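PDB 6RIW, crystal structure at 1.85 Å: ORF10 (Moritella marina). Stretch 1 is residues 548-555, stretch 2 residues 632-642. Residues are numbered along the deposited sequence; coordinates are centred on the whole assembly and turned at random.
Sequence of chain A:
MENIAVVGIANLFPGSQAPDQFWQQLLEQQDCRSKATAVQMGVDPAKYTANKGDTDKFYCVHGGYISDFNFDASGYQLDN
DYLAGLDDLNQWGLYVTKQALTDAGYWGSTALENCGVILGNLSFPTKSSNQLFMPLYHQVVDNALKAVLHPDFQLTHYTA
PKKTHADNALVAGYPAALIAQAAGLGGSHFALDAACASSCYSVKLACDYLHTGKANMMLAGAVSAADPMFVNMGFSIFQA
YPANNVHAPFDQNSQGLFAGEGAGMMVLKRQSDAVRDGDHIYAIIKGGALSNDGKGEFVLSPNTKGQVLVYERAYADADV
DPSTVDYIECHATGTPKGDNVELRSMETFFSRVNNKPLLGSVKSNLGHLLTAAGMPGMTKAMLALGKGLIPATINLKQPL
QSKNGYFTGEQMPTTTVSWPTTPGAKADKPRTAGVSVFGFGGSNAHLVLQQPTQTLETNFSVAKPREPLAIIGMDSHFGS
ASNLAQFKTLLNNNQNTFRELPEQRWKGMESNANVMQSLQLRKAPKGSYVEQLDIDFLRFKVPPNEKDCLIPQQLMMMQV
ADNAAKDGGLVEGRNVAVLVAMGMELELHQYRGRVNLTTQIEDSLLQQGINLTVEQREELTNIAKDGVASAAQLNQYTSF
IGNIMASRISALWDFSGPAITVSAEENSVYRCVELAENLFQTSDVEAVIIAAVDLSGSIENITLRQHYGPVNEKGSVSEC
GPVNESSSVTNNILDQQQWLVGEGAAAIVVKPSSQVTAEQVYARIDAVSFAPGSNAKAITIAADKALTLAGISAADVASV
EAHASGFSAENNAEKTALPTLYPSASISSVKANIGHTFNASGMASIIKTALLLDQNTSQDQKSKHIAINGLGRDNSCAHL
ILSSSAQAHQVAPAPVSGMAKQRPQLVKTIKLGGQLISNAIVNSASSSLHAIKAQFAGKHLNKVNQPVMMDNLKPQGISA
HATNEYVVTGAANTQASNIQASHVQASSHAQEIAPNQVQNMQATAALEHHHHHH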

# COMPACT_ATOMS: atom_id res chain seq x y z
N ASP A 548 -22.97 2.48 -4.37
CA ASP A 548 -22.19 2.43 -3.13
C ASP A 548 -21.55 1.06 -2.91
O ASP A 548 -21.34 0.63 -1.79
CB ASP A 548 -23.07 2.79 -1.92
CG ASP A 548 -22.25 3.25 -0.73
OD1 ASP A 548 -21.04 3.49 -0.91
OD2 ASP A 548 -22.81 3.37 0.38
N CYS A 549 -21.23 0.38 -4.01
CA CYS A 549 -20.64 -0.94 -3.95
C CYS A 549 -19.13 -0.84 -3.76
O CYS A 549 -18.50 0.14 -4.16
CB CYS A 549 -20.96 -1.70 -5.24
SG CYS A 549 -20.65 -3.47 -5.16
N LEU A 550 -18.55 -1.86 -3.13
CA LEU A 550 -17.09 -1.93 -3.01
C LEU A 550 -16.47 -2.28 -4.36
O LEU A 550 -17.03 -3.04 -5.15
CB LEU A 550 -16.67 -2.96 -1.97
CG LEU A 550 -17.40 -3.00 -0.62
CD1 LEU A 550 -16.67 -3.98 0.30
CD2 LEU A 550 -17.46 -1.62 0.01
N ILE A 551 -15.27 -1.75 -4.62
CA ILE A 551 -14.63 -2.01 -5.91
C ILE A 551 -14.26 -3.49 -6.02
O ILE A 551 -14.05 -4.16 -4.99
CB ILE A 551 -13.41 -1.10 -6.14
CG1 ILE A 551 -12.30 -1.36 -5.11
CG2 ILE A 551 -13.82 0.38 -6.16
CD1 ILE A 551 -10.89 -0.81 -5.54
N PRO A 552 -14.15 -4.03 -7.23
CA PRO A 552 -13.86 -5.47 -7.37
C PRO A 552 -12.54 -5.90 -6.78
O PRO A 552 -12.45 -7.05 -6.34
CB PRO A 552 -13.89 -5.68 -8.90
CG PRO A 552 -14.81 -4.61 -9.39
CD PRO A 552 -14.58 -3.42 -8.50
N GLN A 553 -11.51 -5.03 -6.71
CA GLN A 553 -10.25 -5.44 -6.07
C GLN A 553 -10.49 -5.98 -4.66
O GLN A 553 -9.94 -7.01 -4.26
CB GLN A 553 -9.25 -4.27 -6.03
CG GLN A 553 -7.85 -4.69 -5.48
CD GLN A 553 -6.93 -3.51 -5.17
OE1 GLN A 553 -7.33 -2.56 -4.49
NE2 GLN A 553 -5.69 -3.58 -5.64
N GLN A 554 -11.33 -5.29 -3.89
CA GLN A 554 -11.58 -5.73 -2.51
C GLN A 554 -12.52 -6.92 -2.46
O GLN A 554 -12.30 -7.86 -1.69
CB GLN A 554 -12.11 -4.56 -1.69
CG GLN A 554 -11.06 -3.43 -1.57
CD GLN A 554 -11.11 -2.67 -0.23
OE1 GLN A 554 -12.07 -2.79 0.54
NE2 GLN A 554 -10.06 -1.88 0.04
N LEU A 555 -13.56 -6.95 -3.31
CA LEU A 555 -14.48 -8.08 -3.28
C LEU A 555 -13.79 -9.38 -3.69
O LEU A 555 -14.02 -10.43 -3.09
CB LEU A 555 -15.67 -7.81 -4.20
CG LEU A 555 -16.54 -6.65 -3.73
CD1 LEU A 555 -17.49 -6.22 -4.82
CD2 LEU A 555 -17.29 -7.06 -2.49
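Stretch 2 (632-642) AQLNQYTSFIG

In stretch 2, Ala632 leads into Gln633, an extended residue at the N-cap position; a helix begins at Leu634, and a type I turn spans Thr638 to Ile641. It lies along stretch 1 in the same general direction: Asp548 meets the start of this helix, while Gln554 reaches the turn. Between them the closest CA atoms are those of Leu550 and Gln636, 4.8 Å apart.

The first turn of a helix leaves backbone NH groups without partners in the helix, and an aspartate suits that place. Gln636 N donates to Asp548 OD1 at 2.9 Å, and OD1 also lies 2.9 Å from Asn635 N. The other carboxylate oxygen, Asp548 OD2, accepts from Asn635 ND2 at 2.9 Å, so both oxygens are engaged.

In the middle, Ser639 serves as a small polar link, using its hydroxyl as both donor and acceptor. Its OG donates to Gln636 O (2.7 Å) and accepts from Ile551 N (3.0 Å), satisfying a backbone NH of the extended segment that precedes the helix of stretch 1. Ser639 CB lies 3.8 Å from Leu550 CB. Cys549 O receives a CA-H contact from Gln636 CA at 3.6 Å. Leu550 extends CD2 to within 3.6 Å of Asn635 O, a carbonyl already bonded by Thr638 OG1 at 2.6 Å. Beyond, Ile551 CG2 packs against the edge of the Phe640 ring, 3.6 Å from CE1, an apolar contact beside the serine.

Gln554, within the helix of stretch 1, is long enough to reach the turn. Its NE2 makes a weak hydrogen bond to Ile641 O (2.8 Å) and donates to a water at 2.9 Å. That water donates in turn to Ser639 O and Gln553 OE1, each 2.9 Å from the water oxygen, thereby linking the stretches. Gln554 OE1 is satisfied elsewhere in the structure.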

# COMPACT_ATOMS: atom_id res chain seq x y z
N ALA A 632 -18.54 10.00 -5.65
CA ALA A 632 -18.07 9.35 -4.43
C ALA A 632 -19.22 9.01 -3.50
O ALA A 632 -20.13 9.82 -3.28
CB ALA A 632 -17.08 10.26 -3.69
N GLN A 633 -19.19 7.80 -2.95
CA GLN A 633 -20.11 7.38 -1.90
C GLN A 633 -19.30 6.78 -0.76
O GLN A 633 -18.18 6.29 -0.97
CB GLN A 633 -21.15 6.37 -2.41
CG GLN A 633 -21.95 6.84 -3.64
CD GLN A 633 -22.91 7.98 -3.32
OE1 GLN A 633 -23.21 8.26 -2.16
NE2 GLN A 633 -23.40 8.65 -4.37
N LEU A 634 -19.89 6.79 0.45
CA LEU A 634 -19.14 6.46 1.66
C LEU A 634 -18.49 5.08 1.58
O LEU A 634 -17.27 4.93 1.73
CB LEU A 634 -20.07 6.53 2.88
CG LEU A 634 -19.45 6.19 4.24
CD1 LEU A 634 -18.38 7.19 4.58
CD2 LEU A 634 -20.51 6.18 5.34
N ASN A 635 -19.30 4.04 1.40
CA ASN A 635 -18.73 2.69 1.41
C ASN A 635 -17.80 2.48 0.23
O ASN A 635 -16.72 1.88 0.38
CB ASN A 635 -19.84 1.65 1.42
CG ASN A 635 -20.56 1.61 2.76
OD1 ASN A 635 -19.97 1.22 3.77
ND2 ASN A 635 -21.81 2.07 2.78
N GLN A 636 -18.19 2.97 -0.95
CA GLN A 636 -17.31 2.82 -2.10
C GLN A 636 -15.94 3.44 -1.82
O GLN A 636 -14.91 2.84 -2.16
CB GLN A 636 -17.94 3.45 -3.35
CG GLN A 636 -17.17 3.12 -4.62
CD GLN A 636 -17.45 4.08 -5.78
OE1 GLN A 636 -18.00 5.18 -5.60
NE2 GLN A 636 -17.06 3.67 -6.98
N TYR A 637 -15.90 4.61 -1.20
CA TYR A 637 -14.58 5.21 -0.96
C TYR A 637 -13.76 4.43 0.07
O TYR A 637 -12.53 4.40 -0.05
CB TYR A 637 -14.72 6.67 -0.53
CG TYR A 637 -13.74 7.63 -1.19
CD1 TYR A 637 -12.42 7.72 -0.79
CD2 TYR A 637 -14.18 8.49 -2.20
CE1 TYR A 637 -11.53 8.64 -1.40
CE2 TYR A 637 -13.32 9.39 -2.80
CZ TYR A 637 -12.01 9.47 -2.41
OH TYR A 637 -11.21 10.40 -3.06
N THR A 638 -14.40 3.79 1.07
CA THR A 638 -13.61 2.95 1.98
C THR A 638 -12.92 1.82 1.22
O THR A 638 -11.84 1.36 1.64
CB THR A 638 -14.46 2.34 3.11
OG1 THR A 638 -15.36 1.35 2.59
CG2 THR A 638 -15.24 3.42 3.86
N SER A 639 -13.51 1.35 0.12
CA SER A 639 -12.86 0.31 -0.67
C SER A 639 -11.76 0.86 -1.57
O SER A 639 -11.05 0.06 -2.20
CB SER A 639 -13.89 -0.48 -1.52
OG SER A 639 -14.40 0.26 -2.62
N PHE A 640 -11.58 2.18 -1.65
CA PHE A 640 -10.39 2.72 -2.29
C PHE A 640 -9.14 2.58 -1.42
O PHE A 640 -8.03 2.82 -1.91
CB PHE A 640 -10.58 4.22 -2.62
CG PHE A 640 -11.62 4.52 -3.67
CD1 PHE A 640 -12.34 3.53 -4.31
CD2 PHE A 640 -11.87 5.85 -4.01
CE1 PHE A 640 -13.29 3.86 -5.29
CE2 PHE A 640 -12.80 6.17 -4.98
CZ PHE A 640 -13.53 5.16 -5.61
N ILE A 641 -9.30 2.23 -0.14
CA ILE A 641 -8.21 2.22 0.84
C ILE A 641 -7.71 0.79 0.99
O ILE A 641 -8.42 -0.08 1.50
CB ILE A 641 -8.70 2.78 2.19
CG1 ILE A 641 -9.33 4.17 2.00
CG2 ILE A 641 -7.58 2.80 3.21
CD1 ILE A 641 -10.14 4.65 3.17
N GLY A 642 -6.46 0.53 0.57
CA GLY A 642 -6.02 -0.84 0.36
C GLY A 642 -6.05 -1.69 1.62
O GLY A 642 -6.45 -2.86 1.57
O HOH W 1 -8.43 -1.23 -2.21